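Agmatinase (Burkholderia thailandensis, PDB 4DZ4) probably hydrolyses agmatine to putrescine and urea, as a binuclear manganese enzyme of the arginase family. Local coordinates at residues G13-P18 and R38-D43; G53-L58 and C104-H109; Y86-D91 and L313-Q318; T168-A173 and M182-V187. All blocks are in the same frame, centred on the assembly; numbering follows the deposited sequence.

Contact 1: residues G13-P18 and R38-D43. With EDO (1,2-ethanediol), chain Z.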
# COMPACT_ATOMS: atom_id res chain seq x y z
N GLY B 13 21.63 16.25 -15.50
CA GLY B 13 22.91 16.85 -15.09
C GLY B 13 23.92 15.85 -14.52
O GLY B 13 25.10 16.01 -14.75
N ALA B 14 23.44 14.81 -13.82
CA ALA B 14 24.31 13.80 -13.21
C ALA B 14 25.24 13.11 -14.21
O ALA B 14 26.32 12.60 -13.84
CB ALA B 14 23.45 12.77 -12.47
N ILE B 15 24.85 13.08 -15.48
CA ILE B 15 25.61 12.39 -16.51
C ILE B 15 26.14 13.34 -17.59
O ILE B 15 26.90 12.92 -18.45
CB ILE B 15 24.83 11.19 -17.15
CG1 ILE B 15 23.55 11.66 -17.90
CG2 ILE B 15 24.54 10.13 -16.06
CD1 ILE B 15 22.90 10.61 -18.82
N ARG B 16 25.72 14.61 -17.55
CA ARG B 16 26.03 15.59 -18.59
C ARG B 16 26.98 16.72 -18.12
O ARG B 16 27.75 17.27 -18.93
CB ARG B 16 24.75 16.23 -19.15
CG ARG B 16 23.82 15.27 -19.91
CD ARG B 16 22.53 15.98 -20.29
NE ARG B 16 22.75 16.98 -21.33
CZ ARG B 16 21.91 17.98 -21.65
NH1 ARG B 16 20.77 18.15 -20.99
NH2 ARG B 16 22.21 18.81 -22.65
N ARG B 17 26.91 17.10 -16.85
CA ARG B 17 27.76 18.21 -16.37
C ARG B 17 29.26 17.91 -16.50
O ARG B 17 29.75 16.91 -15.99
CB ARG B 17 27.44 18.58 -14.91
CG ARG B 17 26.31 19.58 -14.75
CD ARG B 17 26.27 20.15 -13.32
NE ARG B 17 26.35 19.02 -12.42
CZ ARG B 17 25.31 18.35 -11.95
NH1 ARG B 17 24.05 18.70 -12.24
NH2 ARG B 17 25.54 17.29 -11.20
N PRO B 18 30.00 18.81 -17.14
CA PRO B 18 31.42 18.60 -17.34
C PRO B 18 32.27 18.83 -16.08
O PRO B 18 33.39 18.34 -16.02
CB PRO B 18 31.80 19.65 -18.40
CG PRO B 18 30.75 20.71 -18.26
CD PRO B 18 29.49 20.00 -17.86
N ARG B 38 23.99 14.94 -8.19
CA ARG B 38 25.42 15.13 -8.31
C ARG B 38 26.06 14.22 -9.37
O ARG B 38 25.51 13.16 -9.74
CB ARG B 38 26.11 15.00 -6.93
CG ARG B 38 25.71 16.05 -5.90
CD ARG B 38 25.28 17.40 -6.51
NE ARG B 38 26.33 18.04 -7.25
CZ ARG B 38 26.13 19.01 -8.16
NH1 ARG B 38 27.17 19.51 -8.76
NH2 ARG B 38 24.90 19.43 -8.49
N ASN B 39 27.20 14.66 -9.91
CA ASN B 39 27.82 13.87 -10.98
C ASN B 39 28.05 12.42 -10.55
O ASN B 39 28.64 12.18 -9.49
CB ASN B 39 29.19 14.43 -11.35
CG ASN B 39 29.11 15.80 -11.99
OD1 ASN B 39 28.06 16.41 -12.07
ND2 ASN B 39 30.25 16.27 -12.48
N TYR B 40 27.60 11.48 -11.38
CA TYR B 40 28.02 10.08 -11.25
C TYR B 40 29.43 9.89 -11.78
O TYR B 40 29.67 10.04 -12.99
CB TYR B 40 27.09 9.18 -12.07
CG TYR B 40 25.90 8.60 -11.34
CD1 TYR B 40 25.99 8.10 -10.03
CD2 TYR B 40 24.67 8.48 -12.01
CE1 TYR B 40 24.87 7.56 -9.40
CE2 TYR B 40 23.56 7.89 -11.40
CZ TYR B 40 23.67 7.44 -10.11
OH TYR B 40 22.57 6.87 -9.52
N THR B 41 30.35 9.53 -10.91
CA THR B 41 31.75 9.33 -11.32
C THR B 41 32.53 8.62 -10.24
O THR B 41 32.19 8.73 -9.07
CB THR B 41 32.47 10.67 -11.65
OG1 THR B 41 33.79 10.40 -12.17
CG2 THR B 41 32.58 11.58 -10.38
N ARG B 42 33.59 7.92 -10.65
CA ARG B 42 34.56 7.28 -9.74
C ARG B 42 35.88 8.10 -9.69
O ARG B 42 36.81 7.72 -8.97
CB ARG B 42 34.84 5.84 -10.17
CG ARG B 42 33.59 4.90 -10.21
CD ARG B 42 33.33 4.38 -8.82
NE ARG B 42 32.15 3.53 -8.63
CZ ARG B 42 32.22 2.21 -8.49
NH1 ARG B 42 33.40 1.58 -8.58
NH2 ARG B 42 31.12 1.51 -8.25
N ASP B 43 35.94 9.21 -10.43
CA ASP B 43 37.10 10.12 -10.43
C ASP B 43 37.05 11.06 -9.24
O ASP B 43 36.12 11.85 -9.10
CB ASP B 43 37.16 10.92 -11.73
CG ASP B 43 37.41 10.05 -12.93
OD1 ASP B 43 38.07 9.00 -12.78
OD2 ASP B 43 36.95 10.40 -14.05
C1 EDO Z . 34.24 5.83 -14.79
O1 EDO Z . 35.31 5.07 -14.20
C2 EDO Z . 33.52 6.57 -13.68
O2 EDO Z . 34.47 7.51 -13.16
O HOH W 1 29.52 12.42 -14.58
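Arg17 reaches from the chain after the short helix 13-16 to Asn39 and Arg38, at the start of strand 39-40, the outermost of this chain's sheet, and its guanidinium is the tight centre of this contact. Asn39 OD1 takes a hydrogen bond from Arg17 NH2 at 2.8 Å and a weak second one from Arg17 NE; NH2 lies in the plane of the amide carbonyl, but the oxygen is 27° out of the guanidinium plane. A bend at chi3 (-48°) turns NE back toward that oxygen. The guanidinium of Arg38 lies flat on the same group, centres 3.9 Å apart and planes at 10°, while Gly13 O sits over the centre of the opposite face. Here the backbones also join: Tyr40 N donates to Ala14 O at 3.0 Å, and Ala14 CB packs against Arg38 O. Toward the Tyr40 ring, contact between the two segments thins. Ile15 CG2 lies 4.4 Å from Tyr40 CD2, at the ring edge, and a water lies within bonding distance of Ala14 O and Tyr40 O; Ile15 and Tyr40 also pack on Tyr40 and Val32, respectively, of a second subunit. Arg42 N donates to O2 of an ethanediol, probably from the crystallisation liquor, at 2.7 Å, and Arg42 NH2 makes a salt bridge to Asp12 of that subunit. Two stacked guanidiniums would be expected to repel each other, but several oxygens bind them: Arg37 O and Ser24 OG bind Arg17, and Gly22 O and Val20 O bind Arg38. Their dipoles probably offset the like charges, letting a buried arginine pair tie the N-terminal segment to strand 39-40.

Contact 2: residues G53-L58 and C104-H109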
# COMPACT_ATOMS: atom_id res chain seq x y z
N GLY B 53 26.69 4.43 -1.76
CA GLY B 53 25.76 3.53 -1.06
C GLY B 53 26.46 2.24 -0.64
O GLY B 53 27.39 1.76 -1.31
N VAL B 54 26.01 1.66 0.47
CA VAL B 54 26.44 0.30 0.86
C VAL B 54 25.15 -0.48 1.08
O VAL B 54 24.50 -0.32 2.11
CB VAL B 54 27.32 0.26 2.15
CG1 VAL B 54 27.75 -1.17 2.42
CG2 VAL B 54 28.58 1.12 1.99
N PRO B 55 24.75 -1.31 0.10
CA PRO B 55 23.37 -1.87 0.08
C PRO B 55 23.29 -3.20 0.83
O PRO B 55 22.99 -4.25 0.25
CB PRO B 55 23.11 -2.08 -1.41
CG PRO B 55 24.48 -2.41 -1.96
CD PRO B 55 25.41 -1.46 -1.22
N LEU B 56 23.54 -3.13 2.13
CA LEU B 56 23.61 -4.33 2.98
C LEU B 56 22.36 -4.47 3.84
O LEU B 56 21.94 -3.49 4.47
CB LEU B 56 24.80 -4.20 3.91
CG LEU B 56 25.06 -5.34 4.89
CD1 LEU B 56 25.45 -6.65 4.17
CD2 LEU B 56 26.15 -4.97 5.92
N ASP B 57 21.78 -5.66 3.93
CA ASP B 57 20.82 -5.90 5.02
C ASP B 57 20.97 -7.28 5.65
O ASP B 57 20.11 -7.75 6.39
CB ASP B 57 19.34 -5.60 4.64
CG ASP B 57 18.83 -6.47 3.51
OD1 ASP B 57 19.49 -7.45 3.16
OD2 ASP B 57 17.75 -6.14 2.98
N LEU B 58 22.12 -7.91 5.40
CA LEU B 58 22.39 -9.25 5.96
C LEU B 58 22.59 -9.25 7.47
O LEU B 58 22.50 -10.29 8.11
CB LEU B 58 23.61 -9.89 5.26
CG LEU B 58 23.49 -9.97 3.74
CD1 LEU B 58 24.77 -10.54 3.13
CD2 LEU B 58 22.29 -10.83 3.32
N CYS B 104 29.15 0.54 -3.11
CA CYS B 104 30.15 -0.46 -2.75
C CYS B 104 29.62 -1.81 -3.20
O CYS B 104 28.64 -2.29 -2.66
CB CYS B 104 30.38 -0.47 -1.24
SG CYS B 104 31.63 -1.69 -0.72
N TRP B 105 30.26 -2.42 -4.20
CA TRP B 105 29.95 -3.79 -4.58
C TRP B 105 30.47 -4.77 -3.55
O TRP B 105 31.54 -4.59 -2.95
CB TRP B 105 30.52 -4.12 -5.97
CG TRP B 105 30.09 -5.50 -6.41
CD1 TRP B 105 28.89 -5.86 -7.04
CD2 TRP B 105 30.80 -6.75 -6.18
NE1 TRP B 105 28.84 -7.22 -7.25
CE2 TRP B 105 29.95 -7.82 -6.73
CE3 TRP B 105 32.02 -7.08 -5.59
CZ2 TRP B 105 30.34 -9.16 -6.70
CZ3 TRP B 105 32.40 -8.43 -5.55
CH2 TRP B 105 31.58 -9.45 -6.10
N PHE B 106 29.70 -5.83 -3.30
CA PHE B 106 30.20 -6.93 -2.48
C PHE B 106 29.50 -8.22 -2.90
O PHE B 106 28.43 -8.18 -3.52
CB PHE B 106 30.04 -6.68 -0.98
CG PHE B 106 28.62 -6.42 -0.55
CD1 PHE B 106 27.76 -7.49 -0.34
CD2 PHE B 106 28.16 -5.13 -0.36
CE1 PHE B 106 26.43 -7.26 0.04
CE2 PHE B 106 26.86 -4.89 0.02
CZ PHE B 106 25.98 -5.95 0.20
N ASP B 107 30.13 -9.34 -2.56
CA ASP B 107 29.61 -10.65 -2.88
C ASP B 107 28.85 -11.16 -1.66
O ASP B 107 29.45 -11.70 -0.72
CB ASP B 107 30.79 -11.55 -3.21
CG ASP B 107 30.37 -12.96 -3.56
OD1 ASP B 107 29.16 -13.25 -3.60
OD2 ASP B 107 31.30 -13.77 -3.80
N ALA B 108 27.52 -10.94 -1.66
CA ALA B 108 26.65 -11.32 -0.56
C ALA B 108 26.72 -12.80 -0.26
O ALA B 108 26.46 -13.23 0.88
CB ALA B 108 25.20 -10.95 -0.87
N HIS B 109 27.09 -13.60 -1.25
CA HIS B 109 27.06 -15.05 -1.12
C HIS B 109 28.30 -15.58 -0.44
O HIS B 109 28.35 -16.77 -0.11
CB HIS B 109 26.69 -15.71 -2.47
CG HIS B 109 25.56 -14.98 -3.16
ND1 HIS B 109 24.29 -14.97 -2.67
CD2 HIS B 109 25.56 -14.11 -4.26
CE1 HIS B 109 23.51 -14.17 -3.43
NE2 HIS B 109 24.28 -13.64 -4.41
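Phe106 and Pro55 meet where two neighbouring strands of the arginase-type parallel sheet run out into loops. The ring comes edge-on to the backbone: Phe106 CZ lies 3.4 Å from Pro55 O, with that oxygen near the ring plane, an approach that suits the slightly positive rim of an aromatic ring. Its CE2 touches Pro55 CD at 3.9 Å as the two side chains slide past each other in opposite directions, and Leu56 CD1 reaches CZ, its side chain crossing Phe106 at about a right angle. Farther along, Leu58 CD1 closes on Ala108 CB at 4.0 Å. At the start of the contact, Val54 CG2 rests on Cys104 CB. One backbone hydrogen bond joins the segments: Cys104 N donates to Gly53 O at 2.8 Å, 171° at the hydrogen. Phe106 CB points toward 53-58, chi1 (57°) sets CG between the backbone N and the carbonyl carbon, and Pro55 is the centre of an inverse gamma turn. Outside this shell, Phe106 O accepts from Asn27 of a second subunit, whose Tyr29 packs on Phe106 and Ala108. The contact lies near the metal site but not in it, the Leu56 side chain being about 8 Å from that of the manganese ligand His139. Strand 49-54 lies between strands 98-103 and 131-136; helix 114-126 covers Val54, Leu58, Cys104 and Phe106, with Ile114 touching both Leu58 and Phe106.

Contact 3: residues Y86-D91 and L313-Q318. With EDO (1,2-ethanediol), chain T.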
# COMPACT_ATOMS: atom_id res chain seq x y z
N TYR B 86 17.14 24.92 2.69
CA TYR B 86 16.62 25.82 3.69
C TYR B 86 17.10 25.40 5.09
O TYR B 86 17.13 24.21 5.37
CB TYR B 86 15.09 25.80 3.64
CG TYR B 86 14.48 26.93 4.42
CD1 TYR B 86 14.35 28.19 3.84
CD2 TYR B 86 14.07 26.75 5.75
CE1 TYR B 86 13.81 29.25 4.55
CE2 TYR B 86 13.54 27.80 6.47
CZ TYR B 86 13.41 29.05 5.86
OH TYR B 86 12.90 30.09 6.53
N PRO B 87 17.44 26.37 5.98
CA PRO B 87 17.40 27.82 5.89
C PRO B 87 18.70 28.39 5.33
O PRO B 87 18.84 29.60 5.26
CB PRO B 87 17.25 28.25 7.36
CG PRO B 87 18.01 27.20 8.12
CD PRO B 87 17.86 25.92 7.34
N TRP B 88 19.62 27.49 4.95
CA TRP B 88 20.97 27.85 4.44
C TRP B 88 20.98 28.94 3.41
O TRP B 88 21.72 29.94 3.52
CB TRP B 88 21.61 26.60 3.85
CG TRP B 88 21.65 25.44 4.84
CD1 TRP B 88 20.84 24.30 4.87
CD2 TRP B 88 22.57 25.31 5.97
NE1 TRP B 88 21.19 23.48 5.93
CE2 TRP B 88 22.24 24.04 6.63
CE3 TRP B 88 23.60 26.09 6.49
CZ2 TRP B 88 22.93 23.59 7.76
CZ3 TRP B 88 24.29 25.63 7.62
CH2 TRP B 88 23.96 24.42 8.24
N GLY B 89 20.20 28.75 2.34
CA GLY B 89 19.99 29.83 1.37
C GLY B 89 21.15 30.02 0.40
O GLY B 89 21.28 31.09 -0.20
N PHE B 90 21.99 29.01 0.27
CA PHE B 90 23.01 29.00 -0.77
C PHE B 90 22.86 27.71 -1.56
O PHE B 90 22.28 26.75 -1.07
CB PHE B 90 24.43 29.14 -0.16
CG PHE B 90 24.73 28.18 0.96
CD1 PHE B 90 24.90 26.82 0.72
CD2 PHE B 90 24.85 28.64 2.28
CE1 PHE B 90 25.16 25.93 1.75
CE2 PHE B 90 25.12 27.76 3.31
CZ PHE B 90 25.29 26.41 3.06
N ASP B 91 23.38 27.69 -2.79
CA ASP B 91 23.50 26.43 -3.51
C ASP B 91 24.85 25.86 -3.09
O ASP B 91 25.89 26.43 -3.43
CB ASP B 91 23.45 26.64 -5.03
CG ASP B 91 23.65 25.33 -5.80
OD1 ASP B 91 24.08 24.33 -5.20
OD2 ASP B 91 23.32 25.31 -6.99
N LEU B 313 25.82 17.79 4.00
CA LEU B 313 26.55 18.50 2.93
C LEU B 313 26.69 20.00 3.22
O LEU B 313 27.74 20.58 2.99
CB LEU B 313 25.91 18.32 1.55
CG LEU B 313 25.91 16.85 1.10
CD1 LEU B 313 25.21 16.69 -0.25
CD2 LEU B 313 27.34 16.35 0.99
N CYS B 314 25.62 20.61 3.70
CA CYS B 314 25.64 22.04 3.94
C CYS B 314 26.60 22.39 5.06
O CYS B 314 27.27 23.42 4.98
CB CYS B 314 24.21 22.54 4.20
SG CYS B 314 23.17 22.54 2.72
N LEU B 315 26.67 21.54 6.08
CA LEU B 315 27.64 21.72 7.17
C LEU B 315 29.06 21.73 6.60
O LEU B 315 29.86 22.61 6.94
CB LEU B 315 27.52 20.66 8.25
CG LEU B 315 26.25 20.75 9.12
CD1 LEU B 315 26.13 19.50 9.98
CD2 LEU B 315 26.32 21.99 10.00
N TRP B 316 29.35 20.77 5.72
CA TRP B 316 30.66 20.77 5.06
C TRP B 316 30.92 21.98 4.18
O TRP B 316 32.05 22.48 4.15
CB TRP B 316 30.90 19.46 4.32
CG TRP B 316 31.29 18.31 5.22
CD1 TRP B 316 32.26 18.28 6.24
CD2 TRP B 316 30.73 16.94 5.19
NE1 TRP B 316 32.32 17.03 6.83
CE2 TRP B 316 31.44 16.18 6.24
CE3 TRP B 316 29.75 16.30 4.44
CZ2 TRP B 316 31.15 14.84 6.51
CZ3 TRP B 316 29.47 14.95 4.71
CH2 TRP B 316 30.18 14.23 5.70
N ARG B 317 29.89 22.45 3.46
CA ARG B 317 30.04 23.66 2.61
C ARG B 317 30.44 24.81 3.52
O ARG B 317 31.35 25.57 3.18
CB ARG B 317 28.74 23.99 1.86
CG ARG B 317 28.86 25.11 0.82
CD ARG B 317 28.65 26.48 1.48
NE ARG B 317 28.95 27.58 0.57
CZ ARG B 317 28.77 28.86 0.87
NH1 ARG B 317 28.30 29.22 2.05
NH2 ARG B 317 29.10 29.80 -0.01
N GLN B 318 29.78 24.93 4.67
CA GLN B 318 30.08 26.03 5.59
C GLN B 318 31.49 25.97 6.17
O GLN B 318 32.15 27.02 6.29
CB GLN B 318 29.05 26.11 6.72
CG GLN B 318 27.66 26.57 6.27
CD GLN B 318 27.62 28.00 5.74
OE1 GLN B 318 28.20 28.31 4.69
NE2 GLN B 318 26.92 28.88 6.45
C1 EDO T . 19.21 25.36 -6.31
O1 EDO T . 20.25 25.16 -5.34
C2 EDO T . 19.60 24.74 -7.64
O2 EDO T . 20.65 25.58 -8.16
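An aromatic and cation-pi cluster joins Trp88 and Phe90, in the loop before strand 98-103, to one flank of the long C-terminal helix 300-323 of this arginase-type alpha/beta fold. No hydrogen bond crosses between the two segments; the grip comes largely from ring faces. Cys314 lies over the face of the Trp88 indole, its CB 3.5 Å from the centroid of the five-membered ring in a CH-pi contact. Cys314 SG, nearest to CD1, lies over the same face 3.8 Å from that Trp88 centroid, a sulfur-aromatic contact. Trp88 CH2 extends to Leu315 CD2, while Gln318 CG touches CZ3. The indole is also held through its nitrogen, since NE1 bonds to Asp311 one helical turn before Cys314. Phe90 is sandwiched: Trp88 CB lies over one face, and the aliphatic and charged parts of Arg317 lie over the other. Arg317 CD makes a CH-pi contact with the ring, and a bend at chi2 (-87°) swings CD over it. The guanidinium follows, with CZ 4.2 Å from the Phe90 centroid and the two planes 30° apart, a cation-pi pair. Arg317 NE makes a salt bridge to Asp95, which probably balances its charge. Away from the helix, Asp91 OD2 accepts from an ethanediol, probably a crystallisation additive, and from Ser23 OG. Gln318 OE1 lies 3.4 Å from Phe90 CE2 and accepts a hydrogen bond from Arg317 NH1 at 2.8 Å, with an angle of 137° at the hydrogen.

Contact 4: residues T168-A173 and M182-V187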
# COMPACT_ATOMS: atom_id res chain seq x y z
N THR B 168 25.28 -1.42 21.10
CA THR B 168 26.43 -1.79 21.92
C THR B 168 26.16 -3.02 22.80
O THR B 168 26.87 -3.26 23.76
CB THR B 168 26.88 -0.59 22.81
OG1 THR B 168 25.74 -0.10 23.54
CG2 THR B 168 27.47 0.53 21.98
N TRP B 169 25.13 -3.82 22.47
CA TRP B 169 24.88 -5.08 23.17
C TRP B 169 26.06 -6.01 22.97
O TRP B 169 26.63 -6.05 21.87
CB TRP B 169 23.58 -5.71 22.67
CG TRP B 169 22.38 -4.90 23.12
CD1 TRP B 169 21.82 -4.84 24.40
CD2 TRP B 169 21.60 -3.96 22.32
NE1 TRP B 169 20.77 -3.95 24.43
CE2 TRP B 169 20.58 -3.39 23.22
CE3 TRP B 169 21.63 -3.56 20.99
CZ2 TRP B 169 19.65 -2.44 22.78
CZ3 TRP B 169 20.68 -2.61 20.55
CH2 TRP B 169 19.71 -2.08 21.43
N ALA B 170 26.43 -6.72 24.02
CA ALA B 170 27.65 -7.55 23.99
C ALA B 170 27.53 -8.69 22.97
O ALA B 170 26.46 -9.29 22.79
CB ALA B 170 27.97 -8.08 25.38
N ASP B 171 28.64 -8.95 22.29
CA ASP B 171 28.68 -10.01 21.29
C ASP B 171 30.07 -10.63 21.39
O ASP B 171 31.05 -9.98 21.06
CB ASP B 171 28.47 -9.42 19.91
CG ASP B 171 28.23 -10.47 18.82
OD1 ASP B 171 28.64 -11.63 19.02
OD2 ASP B 171 27.63 -10.12 17.77
N ASP B 172 30.16 -11.88 21.80
CA ASP B 172 31.49 -12.46 22.00
C ASP B 172 32.07 -13.05 20.72
O ASP B 172 33.12 -13.69 20.77
CB ASP B 172 31.47 -13.49 23.14
N ALA B 173 31.42 -12.80 19.57
CA ALA B 173 31.93 -13.26 18.27
C ALA B 173 32.27 -12.09 17.37
O ALA B 173 31.39 -11.54 16.71
CB ALA B 173 30.91 -14.17 17.58
N MET B 182 27.71 -4.00 16.55
CA MET B 182 28.96 -3.50 15.93
C MET B 182 29.61 -2.32 16.67
O MET B 182 30.83 -2.11 16.55
CB MET B 182 28.81 -3.24 14.42
CG MET B 182 28.10 -1.93 14.02
SD MET B 182 26.36 -2.13 14.36
CE MET B 182 25.90 -0.38 14.44
N PHE B 183 28.84 -1.59 17.46
CA PHE B 183 29.48 -0.53 18.28
C PHE B 183 30.05 -1.03 19.60
O PHE B 183 30.91 -0.36 20.18
CB PHE B 183 28.60 0.73 18.49
CG PHE B 183 28.23 1.45 17.20
CD1 PHE B 183 29.06 1.39 16.07
CD2 PHE B 183 27.08 2.22 17.12
CE1 PHE B 183 28.74 2.05 14.89
CE2 PHE B 183 26.75 2.87 15.93
CZ PHE B 183 27.56 2.79 14.81
N TYR B 184 29.57 -2.18 20.07
CA TYR B 184 30.30 -2.90 21.11
C TYR B 184 31.70 -3.22 20.57
O TYR B 184 32.70 -2.99 21.26
CB TYR B 184 29.56 -4.18 21.50
CG TYR B 184 30.26 -5.08 22.50
CD1 TYR B 184 30.17 -4.85 23.89
CD2 TYR B 184 31.01 -6.19 22.07
CE1 TYR B 184 30.80 -5.71 24.79
CE2 TYR B 184 31.66 -7.03 22.96
CZ TYR B 184 31.55 -6.78 24.32
OH TYR B 184 32.16 -7.64 25.19
N LYS B 185 31.76 -3.77 19.35
CA LYS B 185 33.07 -4.12 18.77
C LYS B 185 33.92 -2.86 18.57
O LYS B 185 35.11 -2.88 18.86
CB LYS B 185 32.87 -4.89 17.46
CG LYS B 185 32.05 -6.17 17.69
CD LYS B 185 31.78 -6.88 16.36
CE LYS B 185 30.83 -8.06 16.57
NZ LYS B 185 30.56 -8.67 15.22
N ALA B 186 33.31 -1.78 18.08
CA ALA B 186 34.01 -0.51 17.86
C ALA B 186 34.62 0.02 19.18
O ALA B 186 35.75 0.48 19.19
CB ALA B 186 33.09 0.53 17.24
N VAL B 187 33.88 -0.08 20.28
CA VAL B 187 34.43 0.32 21.58
C VAL B 187 35.56 -0.60 22.04
O VAL B 187 36.63 -0.14 22.47
CB VAL B 187 33.36 0.43 22.69
CG1 VAL B 187 34.04 0.57 24.07
CG2 VAL B 187 32.44 1.60 22.40
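Lys185 extends from helix 182-188 to the loop at Ala173, where its ammonium meets a cluster of oxygens. Across the contact its bond is weak, NZ to Ala173 O at 3.3 Å; firmer partners lie between the segments, in Ser176 OG and Pro174 O. Asp171 OD2 comes to 4.1 Å from Lys185 NZ, beyond a salt bridge, and is bonded instead to Ser176 OG and Thr181 OG1. The other carboxylate oxygen, OD1, accepts from Ala173 N at 3.1 Å and closes an Asx turn, the donor approaching from above the carboxylate plane. The other half centres on the Tyr184 ring. Ala170 CA lies over its centre, a CH-pi contact of 3.7 Å to the centroid, and Asp171 N sits over the same face nearer the rim. Thr168 CG2 packs on Phe183 CB, and the Phe183 ring meets the manganese ligand His139 edge-to-face. Trp169 NE1 is satisfied by Trp205 O, and Thr168 OG1 has a weak hydrogen bond with Asn206 ND2. Because Ser176 OG is shared among Lys185 NZ, Asp171 OD2 and Ala173 O, the two opposite charges are probably coupled through a hydroxyl and electrostatics, in the loop that follows the metal ligands Asp163, His165 and Asp167.

In the fold
Contacts 1 and 4 lie about 38 Å apart between centres, on opposite sides of the chain's centre. Contact 1 closes first along the chain and, through strand 39-40, the outermost of this chain's sheet, reaches the same sheet as contact 2, about 23 Å away between centres; both also touch the second subunit. The segments of contacts 2 and 3 alternate in sequence, and their centres lie about 31 Å apart on opposite sides of the chain's centre. Helix 300-323 brings the C-terminal region back to the early loop 86-91, enclosing contact 4 in sequence. Contacts 2 and 4 have centres about 21 Å apart; contact 4 touches the manganese ligand His139, whereas contact 2 stays about 8 Å from it between side chains.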